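Local coordinates for protein peptide ABC transporter permease (PDB 6EXS) that probably imports peptides across the membrane as a POT family transporter, including the thioalcohol-conjugated peptide that is a precursor of human axillary malodour, at residues 337-342 with 405-410. Sequence-based numbering, arbitrary orientation.
Sequences SINPLF and ICVIGE. With C3H (2-[[(2~{R})-2-azanyl-3-[(3~{S})-3-methyl-1-oxidanyl-hexan-3-yl]sulfanyl-propanoyl]amino]ethanoic acid), chain O.
N339 and V407 bring the two helices together, their CA atoms 5.5 Å apart, where the axes of 338-342 and 405-410 cross at -45° and approach to 9.4 Å. The CA-CB bond of V407 is directed toward 338-342, and its two methyls split: CG2 sits against the backbone O of N339 at 3.4 Å, while CG1 packs on F342 CB at 3.6 Å. With CG anti to the backbone N (chi1 -178°), N339 swings its amide past V407 to E410. There ND2 gives E410 OE1 a nearly straight hydrogen bond of 2.9 Å; OE1 lies in the amide plane, but the donor comes in from above the carboxylate plane. A water within hydrogen-bonding distance of both N339 OD1 (2.6 Å) and E410 OE2 bridges the other ends, which should fix the amide's rotation. Q302 of helix 279-302 touches both N339 and E410. The backbone N of N339 donates to the ligand hydroxyl O at 3.0 Å, and F335 O and Q336 O also hydrogen-bond the ligand. C406 SG lies 4.0 Å from ligand atom C, the end of the propyl chain. Such a buried crossing of transmembrane helices, lining a central peptide-binding pocket, is characteristic of MFS-fold POT transporters.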
ATOM      1  N   SER A 337     -12.510  -3.099  -6.049  1.00 31.04           N
ATOM      2  CA  SER A 337     -13.465  -2.159  -5.475  1.00 30.86           C
ATOM      3  C   SER A 337     -14.136  -2.712  -4.207  1.00 36.74           C
ATOM      4  O   SER A 337     -14.716  -1.922  -3.451  1.00 36.73           O
ATOM      5  CB  SER A 337     -14.535  -1.793  -6.511  1.00 32.66           C
ATOM      6  OG  SER A 337     -14.023  -0.986  -7.562  1.00 35.33           O
ATOM      7  N   ILE A 338     -14.048  -4.053  -3.965  1.00 34.09           N
ATOM      8  CA  ILE A 338     -14.694  -4.712  -2.818  1.00 34.81           C
ATOM      9  C   ILE A 338     -14.178  -4.168  -1.464  1.00 39.77           C
ATOM     10  O   ILE A 338     -14.974  -3.678  -0.663  1.00 39.95           O
ATOM     11  CB  ILE A 338     -14.655  -6.270  -2.886  1.00 37.81           C
ATOM     12  CG1 ILE A 338     -15.330  -6.793  -4.185  1.00 37.99           C
ATOM     13  CG2 ILE A 338     -15.328  -6.880  -1.629  1.00 38.53           C
ATOM     14  CD1 ILE A 338     -15.106  -8.239  -4.501  1.00 41.14           C
ATOM     15  N   ASN A 339     -12.870  -4.281  -1.220  1.00 36.54           N
ATOM     16  CA  ASN A 339     -12.190  -3.829  -0.008  1.00 37.07           C
ATOM     17  C   ASN A 339     -12.411  -2.311   0.282  1.00 40.85           C
ATOM     18  O   ASN A 339     -12.846  -2.014   1.391  1.00 39.07           O
ATOM     19  CB  ASN A 339     -10.713  -4.217  -0.073  1.00 36.50           C
ATOM     20  CG  ASN A 339      -9.879  -3.865   1.105  1.00 54.14           C
ATOM     21  OD1 ASN A 339      -9.470  -2.724   1.246  1.00 49.92           O
ATOM     22  ND2 ASN A 339      -9.508  -4.866   1.902  1.00 44.18           N
ATOM     23  N   PRO A 340     -12.191  -1.358  -0.675  1.00 37.52           N
ATOM     24  CA  PRO A 340     -12.480   0.061  -0.375  1.00 36.91           C
ATOM     25  C   PRO A 340     -13.956   0.361  -0.087  1.00 40.90           C
ATOM     26  O   PRO A 340     -14.228   1.242   0.730  1.00 40.00           O
ATOM     27  CB  PRO A 340     -11.981   0.809  -1.615  1.00 38.60           C
ATOM     28  CG  PRO A 340     -11.183  -0.176  -2.397  1.00 42.59           C
ATOM     29  CD  PRO A 340     -11.682  -1.518  -2.054  1.00 38.17           C
ATOM     30  N   LEU A 341     -14.910  -0.365  -0.725  1.00 38.76           N
ATOM     31  CA  LEU A 341     -16.344  -0.179  -0.460  1.00 39.26           C
ATOM     32  C   LEU A 341     -16.688  -0.552   0.991  1.00 44.91           C
ATOM     33  O   LEU A 341     -17.366   0.224   1.674  1.00 45.70           O
ATOM     34  CB  LEU A 341     -17.224  -0.983  -1.435  1.00 39.47           C
ATOM     35  CG  LEU A 341     -18.748  -0.941  -1.182  1.00 44.03           C
ATOM     36  CD1 LEU A 341     -19.322   0.439  -1.464  1.00 44.23           C
ATOM     37  CD2 LEU A 341     -19.471  -1.989  -1.996  1.00 44.44           C
ATOM     38  N   PHE A 342     -16.208  -1.720   1.464  1.00 41.28           N
ATOM     39  CA  PHE A 342     -16.455  -2.190   2.833  1.00 41.87           C
ATOM     40  C   PHE A 342     -15.774  -1.324   3.888  1.00 45.96           C
ATOM     41  O   PHE A 342     -16.335  -1.148   4.968  1.00 46.91           O
ATOM     42  CB  PHE A 342     -16.102  -3.671   2.988  1.00 44.04           C
ATOM     43  CG  PHE A 342     -17.230  -4.569   2.535  1.00 46.20           C
ATOM     44  CD1 PHE A 342     -17.513  -4.732   1.181  1.00 48.56           C
ATOM     45  CD2 PHE A 342     -18.030  -5.226   3.462  1.00 49.08           C
ATOM     46  CE1 PHE A 342     -18.583  -5.526   0.764  1.00 50.12           C
ATOM     47  CE2 PHE A 342     -19.095  -6.035   3.042  1.00 52.48           C
ATOM     48  CZ  PHE A 342     -19.365  -6.177   1.697  1.00 50.23           C
ATOM     49  N   ILE A 405     -14.419 -11.378   3.895  1.00 40.56           N
ATOM     50  CA  ILE A 405     -13.856 -11.877   5.161  1.00 40.90           C
ATOM     51  C   ILE A 405     -12.525 -11.173   5.465  1.00 45.18           C
ATOM     52  O   ILE A 405     -12.295 -10.745   6.598  1.00 45.50           O
ATOM     53  CB  ILE A 405     -13.774 -13.429   5.221  1.00 44.54           C
ATOM     54  CG1 ILE A 405     -15.185 -14.065   5.089  1.00 44.87           C
ATOM     55  CG2 ILE A 405     -13.066 -13.911   6.517  1.00 45.24           C
ATOM     56  CD1 ILE A 405     -15.185 -15.524   4.576  1.00 54.84           C
ATOM     57  N   CYS A 406     -11.692 -10.990   4.433  1.00 41.10           N
ATOM     58  CA  CYS A 406     -10.399 -10.318   4.558  1.00 39.78           C
ATOM     59  C   CYS A 406     -10.507  -8.839   4.967  1.00 42.50           C
ATOM     60  O   CYS A 406      -9.734  -8.384   5.816  1.00 40.24           O
ATOM     61  CB  CYS A 406      -9.571 -10.487   3.293  1.00 38.88           C
ATOM     62  SG  CYS A 406      -7.798 -10.294   3.565  1.00 42.57           S
ATOM     63  N   VAL A 407     -11.446  -8.094   4.351  1.00 40.27           N
ATOM     64  CA  VAL A 407     -11.644  -6.677   4.656  1.00 40.76           C
ATOM     65  C   VAL A 407     -12.236  -6.500   6.081  1.00 44.25           C
ATOM     66  O   VAL A 407     -11.840  -5.560   6.761  1.00 43.58           O
ATOM     67  CB  VAL A 407     -12.410  -5.897   3.555  1.00 45.06           C
ATOM     68  CG1 VAL A 407     -13.833  -6.412   3.360  1.00 45.35           C
ATOM     69  CG2 VAL A 407     -12.399  -4.395   3.829  1.00 44.63           C
ATOM     70  N   ILE A 408     -13.100  -7.439   6.555  1.00 40.86           N
ATOM     71  CA  ILE A 408     -13.634  -7.412   7.929  1.00 41.50           C
ATOM     72  C   ILE A 408     -12.450  -7.514   8.923  1.00 47.06           C
ATOM     73  O   ILE A 408     -12.462  -6.847   9.964  1.00 47.41           O
ATOM     74  CB  ILE A 408     -14.764  -8.461   8.185  1.00 44.76           C
ATOM     75  CG1 ILE A 408     -16.049  -8.086   7.417  1.00 44.23           C
ATOM     76  CG2 ILE A 408     -15.065  -8.609   9.692  1.00 45.93           C
ATOM     77  CD1 ILE A 408     -17.015  -9.232   7.236  1.00 52.30           C
ATOM     78  N   GLY A 409     -11.432  -8.294   8.546  1.00 43.39           N
ATOM     79  CA  GLY A 409     -10.187  -8.441   9.287  1.00 43.81           C
ATOM     80  C   GLY A 409      -9.354  -7.170   9.267  1.00 48.41           C
ATOM     81  O   GLY A 409      -8.739  -6.819  10.278  1.00 49.13           O
ATOM     82  N   GLU A 410      -9.360  -6.441   8.130  1.00 44.64           N
ATOM     83  CA  GLU A 410      -8.638  -5.167   7.970  1.00 44.17           C
ATOM     84  C   GLU A 410      -9.199  -4.076   8.893  1.00 51.71           C
ATOM     85  O   GLU A 410      -8.436  -3.252   9.401  1.00 50.74           O
ATOM     86  CB  GLU A 410      -8.668  -4.692   6.508  1.00 44.06           C
ATOM     87  CG  GLU A 410      -7.552  -3.722   6.183  1.00 46.98           C
ATOM     88  CD  GLU A 410      -7.483  -3.264   4.744  1.00 56.24           C
ATOM     89  OE1 GLU A 410      -7.537  -4.123   3.835  1.00 50.69           O
ATOM     90  OE2 GLU A 410      -7.283  -2.049   4.528  1.00 46.94           O
TER
HETATM   91  O2  C3H O 514      -5.824   1.832  -0.318  0.75 69.54           O
HETATM   92  C11 C3H O 514      -6.801   1.406   0.185  0.75 68.31           C
HETATM   93  O3  C3H O 514      -7.054   1.499   1.443  0.75 68.52           O
HETATM   94  C10 C3H O 514      -7.873   0.638  -0.532  0.75 66.90           C
HETATM   95  N1  C3H O 514      -7.383  -0.091  -1.677  0.75 65.30           N
HETATM   96  C9  C3H O 514      -6.875  -1.306  -1.559  0.75 65.79           C
HETATM   97  O1  C3H O 514      -6.021  -1.595  -0.735  0.75 68.68           O
HETATM   98  C8  C3H O 514      -7.385  -2.378  -2.465  0.75 63.57           C
HETATM   99  N   C3H O 514      -8.100  -1.765  -3.577  0.75 63.93           N
HETATM  100  C7  C3H O 514      -6.231  -3.201  -3.039  0.75 63.34           C
HETATM  101  S   C3H O 514      -5.916  -4.827  -2.302  0.75 63.64           S
HETATM  102  C3  C3H O 514      -7.320  -6.017  -2.642  0.75 55.14           C
HETATM  103  C4  C3H O 514      -7.311  -6.266  -4.128  0.75 52.12           C
HETATM  104  C5  C3H O 514      -8.601  -5.384  -2.081  0.75 51.07           C
HETATM  105  C6  C3H O 514      -9.912  -6.057  -2.422  0.75 46.34           C
HETATM  106  O   C3H O 514     -10.758  -5.228  -3.149  0.75 41.31           O
HETATM  107  C2  C3H O 514      -7.107  -7.337  -1.905  0.75 54.02           C
HETATM  108  C1  C3H O 514      -8.162  -7.686  -0.870  0.75 51.79           C
HETATM  109  C   C3H O 514      -7.873  -9.007  -0.211  0.75 50.23           C
HETATM  110  O   HOH W   1      -7.244  -1.454   1.860  1.00 39.01           O